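Local coordinates for uncharacterized protein MJ0690 (Methanocaldococcus jannaschii, PDB 3K32), which is of unknown function but is a predicted tRNA methyltransferase subunit with an alpha/beta fold of the HUP superfamily, many of whose members bind nucleotides, at residues Arg67-Lys81 against Ile173-Tyr187. Residues are numbered along the deposited sequence; the frame is centred on the assembly and turned at random.
Sequences RKIVEKAADMIIEHK and IRHILKERGESPEKY
R180 reaches over A74 to place its guanidinium between E71 and D75, a compact case of one cation joining two carboxylates at the border of an apolar interface. From CB the chain runs extended to NE (chi2 180°), carrying the charge from the C-terminal end of helix 173-180 to helix 68-80. NE meets a water weakly bonded to E71 OE1. The methyl of A74 lies over one face of the group, off-centre near the NH1 side. R180 NH1 donates to D75 OD1 at 2.7 Å, and R180 NH2 reaches that same oxygen at 2.6 Å, an end-on grip with the D75 carboxylate and guanidinium planes 20° apart. R180 NH2 also donates to E71 OE1 (3.0 Å), tilted from the guanidinium plane. A methionine in place of R180 would probably leave D75 and E71 without their shared cation and split the network. E71 turns its other oxygen, OE2, to R67 NE at 2.6 Å; R67 NH2 makes a salt bridge to E179 OE1 whose hydrogen bond is weak.

Helix 68-80 follows strand 59-64, an outermost strand of the parallel sheet in this Rossmann-like HUP fold, and the axis of helix segment 173-180 crosses that of helix 68-80 at -68°. Behind these charges I173 is a knob in a hole formed by V70, A73, A74 and I77; R180 fills the next, bounded by E71, A74, D75 and I78, while I176 CD1 abuts V70 CG2 at 3.4 Å. I78 CD1 and L177 CD2 meet at 3.4 Å, and I77 CG2 makes a CH-pi contact over the Y187 ring, 4.0 Å from its centroid.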
loop_
_atom_site.group_PDB
_atom_site.type_symbol
_atom_site.label_atom_id
_atom_site.label_comp_id
_atom_site.label_asym_id
_atom_site.label_seq_id
_atom_site.Cartn_x
_atom_site.Cartn_y
_atom_site.Cartn_z
ATOM N N ARG B 67 13.433 15.034 23.738
ATOM C CA ARG B 67 12.839 16.283 23.269
ATOM C C ARG B 67 13.691 17.014 22.220
ATOM O O ARG B 67 13.215 17.912 21.536
ATOM C CB ARG B 67 12.589 17.201 24.461
ATOM C CG ARG B 67 12.187 18.614 24.092
ATOM C CD ARG B 67 12.276 19.573 25.269
ATOM N NE ARG B 67 11.827 20.897 24.860
ATOM C CZ ARG B 67 10.765 21.530 25.351
ATOM N NH1 ARG B 67 10.034 20.975 26.309
ATOM N NH2 ARG B 67 10.441 22.729 24.883
ATOM N N LYS B 68 14.948 16.616 22.090
ATOM C CA LYS B 68 15.859 17.263 21.156
ATOM C C LYS B 68 15.465 16.962 19.714
ATOM O O LYS B 68 15.808 17.719 18.792
ATOM C CB LYS B 68 17.290 16.785 21.405
ATOM C CG LYS B 68 17.472 15.286 21.180
ATOM C CD LYS B 68 18.628 14.986 20.234
ATOM C CE LYS B 68 19.587 13.964 20.833
ATOM N NZ LYS B 68 20.199 14.449 22.110
ATOM N N ILE B 69 14.762 15.847 19.520
ATOM C CA ILE B 69 14.311 15.482 18.189
ATOM C C ILE B 69 13.374 16.556 17.668
ATOM O O ILE B 69 13.515 17.002 16.527
ATOM C CB ILE B 69 13.611 14.111 18.168
ATOM C CG1 ILE B 69 14.604 13.003 18.522
ATOM C CG2 ILE B 69 13.029 13.848 16.792
ATOM C CD1 ILE B 69 13.958 11.792 19.056
ATOM N N VAL B 70 12.435 16.994 18.509
ATOM C CA VAL B 70 11.505 18.052 18.104
ATOM C C VAL B 70 12.131 19.437 18.153
ATOM O O VAL B 70 11.777 20.307 17.356
ATOM C CB VAL B 70 10.171 18.034 18.903
ATOM C CG1 VAL B 70 9.247 16.965 18.342
ATOM C CG2 VAL B 70 10.413 17.849 20.426
ATOM N N GLU B 71 13.074 19.639 19.068
ATOM C CA GLU B 71 13.799 20.906 19.119
ATOM C C GLU B 71 14.408 21.185 17.750
ATOM O O GLU B 71 14.346 22.307 17.236
ATOM C CB GLU B 71 14.871 20.890 20.211
ATOM C CG GLU B 71 14.306 20.938 21.626
ATOM C CD GLU B 71 13.595 22.254 21.939
ATOM O OE1 GLU B 71 13.772 23.230 21.174
ATOM O OE2 GLU B 71 12.867 22.319 22.959
ATOM N N LYS B 72 14.963 20.143 17.146
ATOM C CA LYS B 72 15.586 20.270 15.836
ATOM C C LYS B 72 14.535 20.431 14.721
ATOM O O LYS B 72 14.746 21.180 13.755
ATOM C CB LYS B 72 16.512 19.084 15.565
ATOM C CG LYS B 72 17.071 19.087 14.177
ATOM C CD LYS B 72 18.232 18.139 14.040
ATOM C CE LYS B 72 18.975 18.400 12.734
ATOM N NZ LYS B 72 19.383 19.832 12.585
ATOM N N ALA B 73 13.402 19.741 14.859
ATOM C CA ALA B 73 12.315 19.911 13.900
ATOM C C ALA B 73 11.874 21.354 13.927
ATOM O O ALA B 73 11.533 21.927 12.892
ATOM C CB ALA B 73 11.149 19.000 14.221
ATOM N N ALA B 74 11.866 21.934 15.124
ATOM C CA ALA B 74 11.537 23.344 15.282
ATOM C C ALA B 74 12.557 24.207 14.520
ATOM O O ALA B 74 12.180 25.076 13.732
ATOM C CB ALA B 74 11.487 23.723 16.749
ATOM N N ASP B 75 13.843 23.935 14.716
ATOM C CA ASP B 75 14.874 24.698 14.017
ATOM C C ASP B 75 14.624 24.603 12.525
ATOM O O ASP B 75 14.621 25.609 11.829
ATOM C CB ASP B 75 16.287 24.210 14.361
ATOM C CG ASP B 75 16.586 24.260 15.856
ATOM O OD1 ASP B 75 15.965 25.072 16.575
ATOM O OD2 ASP B 75 17.462 23.497 16.321
HETATM N N MSE B 76 14.382 23.390 12.042
HETATM C CA MSE B 76 14.166 23.164 10.614
HETATM C C MSE B 76 12.924 23.861 10.046
HETATM O O MSE B 76 12.951 24.394 8.933
HETATM C CB MSE B 76 14.108 21.674 10.340
HETATM C CG MSE B 76 15.368 20.955 10.747
HETATM SE SE MSE B 76 15.203 19.021 10.495
HETATM C CE MSE B 76 14.888 19.060 8.594
ATOM N N ILE B 77 11.831 23.841 10.801
ATOM C CA ILE B 77 10.648 24.603 10.425
ATOM C C ILE B 77 11.013 26.078 10.286
ATOM O O ILE B 77 10.692 26.709 9.290
ATOM C CB ILE B 77 9.536 24.471 11.476
ATOM C CG1 ILE B 77 8.983 23.051 11.487
ATOM C CG2 ILE B 77 8.411 25.420 11.173
ATOM C CD1 ILE B 77 8.358 22.659 10.190
ATOM N N ILE B 78 11.705 26.622 11.280
ATOM C CA ILE B 78 12.054 28.039 11.256
ATOM C C ILE B 78 12.761 28.473 9.971
ATOM O O ILE B 78 12.752 29.651 9.630
ATOM C CB ILE B 78 12.954 28.462 12.440
ATOM C CG1 ILE B 78 12.355 28.050 13.786
ATOM C CG2 ILE B 78 13.164 29.970 12.408
ATOM C CD1 ILE B 78 11.045 28.719 14.095
ATOM N N GLU B 79 13.381 27.541 9.259
ATOM C CA GLU B 79 14.172 27.938 8.100
ATOM C C GLU B 79 13.622 27.412 6.789
ATOM O O GLU B 79 13.849 28.008 5.734
ATOM C CB GLU B 79 15.633 27.531 8.272
ATOM C CG GLU B 79 15.893 26.062 8.080
ATOM C CD GLU B 79 17.201 25.637 8.702
ATOM O OE1 GLU B 79 17.839 24.703 8.173
ATOM O OE2 GLU B 79 17.594 26.247 9.720
ATOM N N HIS B 80 12.902 26.299 6.843
ATOM C CA HIS B 80 12.226 25.826 5.651
ATOM C C HIS B 80 10.859 26.486 5.534
ATOM O O HIS B 80 10.326 26.649 4.437
ATOM C CB HIS B 80 12.127 24.305 5.635
ATOM C CG HIS B 80 13.371 23.632 5.146
ATOM N ND1 HIS B 80 14.285 23.039 5.998
ATOM C CD2 HIS B 80 13.864 23.471 3.894
ATOM C CE1 HIS B 80 15.279 22.537 5.290
ATOM N NE2 HIS B 80 15.050 22.788 4.008
ATOM N N LYS B 81 10.317 26.880 6.681
ATOM C CA LYS B 81 9.002 27.512 6.776
ATOM C C LYS B 81 7.839 26.584 6.424
ATOM O O LYS B 81 6.766 26.702 7.005
ATOM C CB LYS B 81 8.949 28.807 5.973
ATOM C CG LYS B 81 9.882 29.871 6.510
ATOM C CD LYS B 81 9.485 30.349 7.895
ATOM C CE LYS B 81 10.674 31.025 8.556
ATOM N NZ LYS B 81 10.314 31.961 9.653
ATOM N N ILE B 173 5.592 19.972 18.071
ATOM C CA ILE B 173 6.470 20.873 17.348
ATOM C C ILE B 173 5.903 22.283 17.440
ATOM O O ILE B 173 6.606 23.238 17.778
ATOM C CB ILE B 173 6.603 20.457 15.887
ATOM C CG1 ILE B 173 7.136 19.020 15.809
ATOM C CG2 ILE B 173 7.501 21.441 15.125
ATOM C CD1 ILE B 173 7.465 18.554 14.415
ATOM N N ARG B 174 4.611 22.388 17.149
ATOM C CA ARG B 174 3.888 23.639 17.220
ATOM C C ARG B 174 4.171 24.309 18.561
ATOM O O ARG B 174 4.455 25.509 18.626
ATOM C CB ARG B 174 2.391 23.366 17.061
ATOM C CG ARG B 174 1.637 24.388 16.229
ATOM C CD ARG B 174 0.322 23.807 15.716
ATOM N NE ARG B 174 -0.840 24.556 16.199
ATOM C CZ ARG B 174 -2.061 24.474 15.672
ATOM N NH1 ARG B 174 -2.289 23.678 14.635
ATOM N NH2 ARG B 174 -3.057 25.194 16.178
ATOM N N HIS B 175 4.115 23.523 19.627
ATOM C CA HIS B 175 4.270 24.068 20.961
ATOM C C HIS B 175 5.632 24.716 21.177
ATOM O O HIS B 175 5.729 25.820 21.717
ATOM C CB HIS B 175 4.049 22.990 22.005
ATOM C CG HIS B 175 3.712 23.533 23.354
ATOM N ND1 HIS B 175 4.657 23.700 24.346
ATOM C CD2 HIS B 175 2.542 23.967 23.871
ATOM C CE1 HIS B 175 4.078 24.203 25.420
ATOM N NE2 HIS B 175 2.794 24.375 25.160
ATOM N N ILE B 176 6.686 24.019 20.770
ATOM C CA ILE B 176 8.030 24.560 20.911
ATOM C C ILE B 176 8.104 25.892 20.177
ATOM O O ILE B 176 8.695 26.847 20.672
ATOM C CB ILE B 176 9.113 23.582 20.388
ATOM C CG1 ILE B 176 9.087 22.282 21.197
ATOM C CG2 ILE B 176 10.499 24.209 20.476
ATOM C CD1 ILE B 176 10.108 21.267 20.760
ATOM N N LEU B 177 7.471 25.961 19.012
ATOM C CA LEU B 177 7.515 27.175 18.197
ATOM C C LEU B 177 6.890 28.349 18.935
ATOM O O LEU B 177 7.430 29.455 18.934
ATOM C CB LEU B 177 6.834 26.952 16.850
ATOM C CG LEU B 177 7.559 25.949 15.956
ATOM C CD1 LEU B 177 6.730 25.582 14.724
ATOM C CD2 LEU B 177 8.910 26.496 15.553
ATOM N N LYS B 178 5.757 28.098 19.578
ATOM C CA LYS B 178 5.144 29.105 20.421
ATOM C C LYS B 178 6.128 29.576 21.494
ATOM O O LYS B 178 6.513 30.743 21.505
ATOM C CB LYS B 178 3.845 28.589 21.043
ATOM C CG LYS B 178 2.657 28.647 20.089
ATOM C CD LYS B 178 1.328 28.428 20.813
ATOM C CE LYS B 178 0.806 27.005 20.634
ATOM N NZ LYS B 178 0.180 26.795 19.295
ATOM N N GLU B 179 6.548 28.669 22.373
ATOM C CA GLU B 179 7.486 29.022 23.428
ATOM C C GLU B 179 8.567 29.919 22.867
ATOM O O GLU B 179 9.049 30.833 23.540
ATOM C CB GLU B 179 8.162 27.780 24.007
ATOM C CG GLU B 179 7.315 26.959 24.944
ATOM C CD GLU B 179 8.009 25.676 25.363
ATOM O OE1 GLU B 179 9.207 25.516 25.043
ATOM O OE2 GLU B 179 7.361 24.830 26.013
ATOM N N ARG B 180 8.942 29.644 21.625
ATOM C CA ARG B 180 10.131 30.244 21.047
ATOM C C ARG B 180 9.917 31.694 20.667
ATOM O O ARG B 180 10.876 32.437 20.443
ATOM C CB ARG B 180 10.617 29.428 19.850
ATOM C CG ARG B 180 11.539 28.277 20.244
ATOM C CD ARG B 180 11.979 27.500 19.028
ATOM N NE ARG B 180 12.938 26.452 19.348
ATOM C CZ ARG B 180 13.733 25.885 18.449
ATOM N NH1 ARG B 180 13.674 26.286 17.184
ATOM N NH2 ARG B 180 14.587 24.927 18.805
ATOM N N GLY B 181 8.656 32.099 20.621
ATOM C CA GLY B 181 8.324 33.442 20.207
ATOM C C GLY B 181 8.095 33.483 18.714
ATOM O O GLY B 181 8.226 34.527 18.075
ATOM N N GLU B 182 7.764 32.330 18.152
ATOM C CA GLU B 182 7.386 32.253 16.750
ATOM C C GLU B 182 5.885 32.378 16.613
ATOM O O GLU B 182 5.174 32.490 17.606
ATOM C CB GLU B 182 7.833 30.925 16.161
ATOM C CG GLU B 182 9.306 30.872 15.902
ATOM C CD GLU B 182 9.714 31.859 14.841
ATOM O OE1 GLU B 182 8.810 32.324 14.108
ATOM O OE2 GLU B 182 10.924 32.166 14.746
ATOM N N SER B 183 5.400 32.356 15.381
ATOM C CA SER B 183 3.964 32.321 15.157
ATOM C C SER B 183 3.602 31.070 14.379
ATOM O O SER B 183 3.977 30.915 13.220
ATOM C CB SER B 183 3.498 33.587 14.449
ATOM O OG SER B 183 3.798 34.715 15.257
ATOM N N PRO B 184 2.876 30.160 15.033
ATOM C CA PRO B 184 2.635 28.802 14.544
ATOM C C PRO B 184 1.588 28.829 13.456
ATOM O O PRO B 184 1.623 28.017 12.537
ATOM C CB PRO B 184 2.064 28.080 15.775
ATOM C CG PRO B 184 2.088 29.084 16.904
ATOM C CD PRO B 184 2.130 30.432 16.267
ATOM N N GLU B 185 0.656 29.763 13.577
ATOM C CA GLU B 185 -0.395 29.910 12.593
ATOM C C GLU B 185 0.226 30.152 11.224
ATOM O O GLU B 185 -0.392 29.880 10.203
ATOM C CB GLU B 185 -1.304 31.072 12.973
ATOM C CG GLU B 185 -2.608 31.132 12.188
ATOM C CD GLU B 185 -3.748 30.425 12.894
ATOM O OE1 GLU B 185 -4.813 31.055 13.092
ATOM O OE2 GLU B 185 -3.571 29.243 13.258
ATOM N N LYS B 186 1.456 30.658 11.210
ATOM C CA LYS B 186 2.172 30.918 9.959
ATOM C C LYS B 186 2.570 29.638 9.218
ATOM O O LYS B 186 2.457 29.564 7.994
ATOM C CB LYS B 186 3.418 31.778 10.201
ATOM C CG LYS B 186 3.124 33.220 10.571
ATOM C CD LYS B 186 4.376 34.073 10.447
ATOM C CE LYS B 186 4.249 35.350 11.254
ATOM N NZ LYS B 186 2.952 36.041 10.996
ATOM N N TYR B 187 3.039 28.635 9.953
ATOM C CA TYR B 187 3.419 27.374 9.324
ATOM C C TYR B 187 2.347 26.289 9.477
ATOM O O TYR B 187 2.118 25.507 8.558
ATOM C CB TYR B 187 4.766 26.876 9.855
ATOM C CG TYR B 187 5.629 27.946 10.477
ATOM C CD1 TYR B 187 5.823 27.986 11.850
ATOM C CD2 TYR B 187 6.242 28.919 9.702
ATOM C CE1 TYR B 187 6.607 28.961 12.434
ATOM C CE2 TYR B 187 7.026 29.903 10.283
ATOM C CZ TYR B 187 7.205 29.914 11.648
ATOM O OH TYR B 187 7.982 30.876 12.245
HETATM O O HOH W 1 12.288 25.945 22.510
#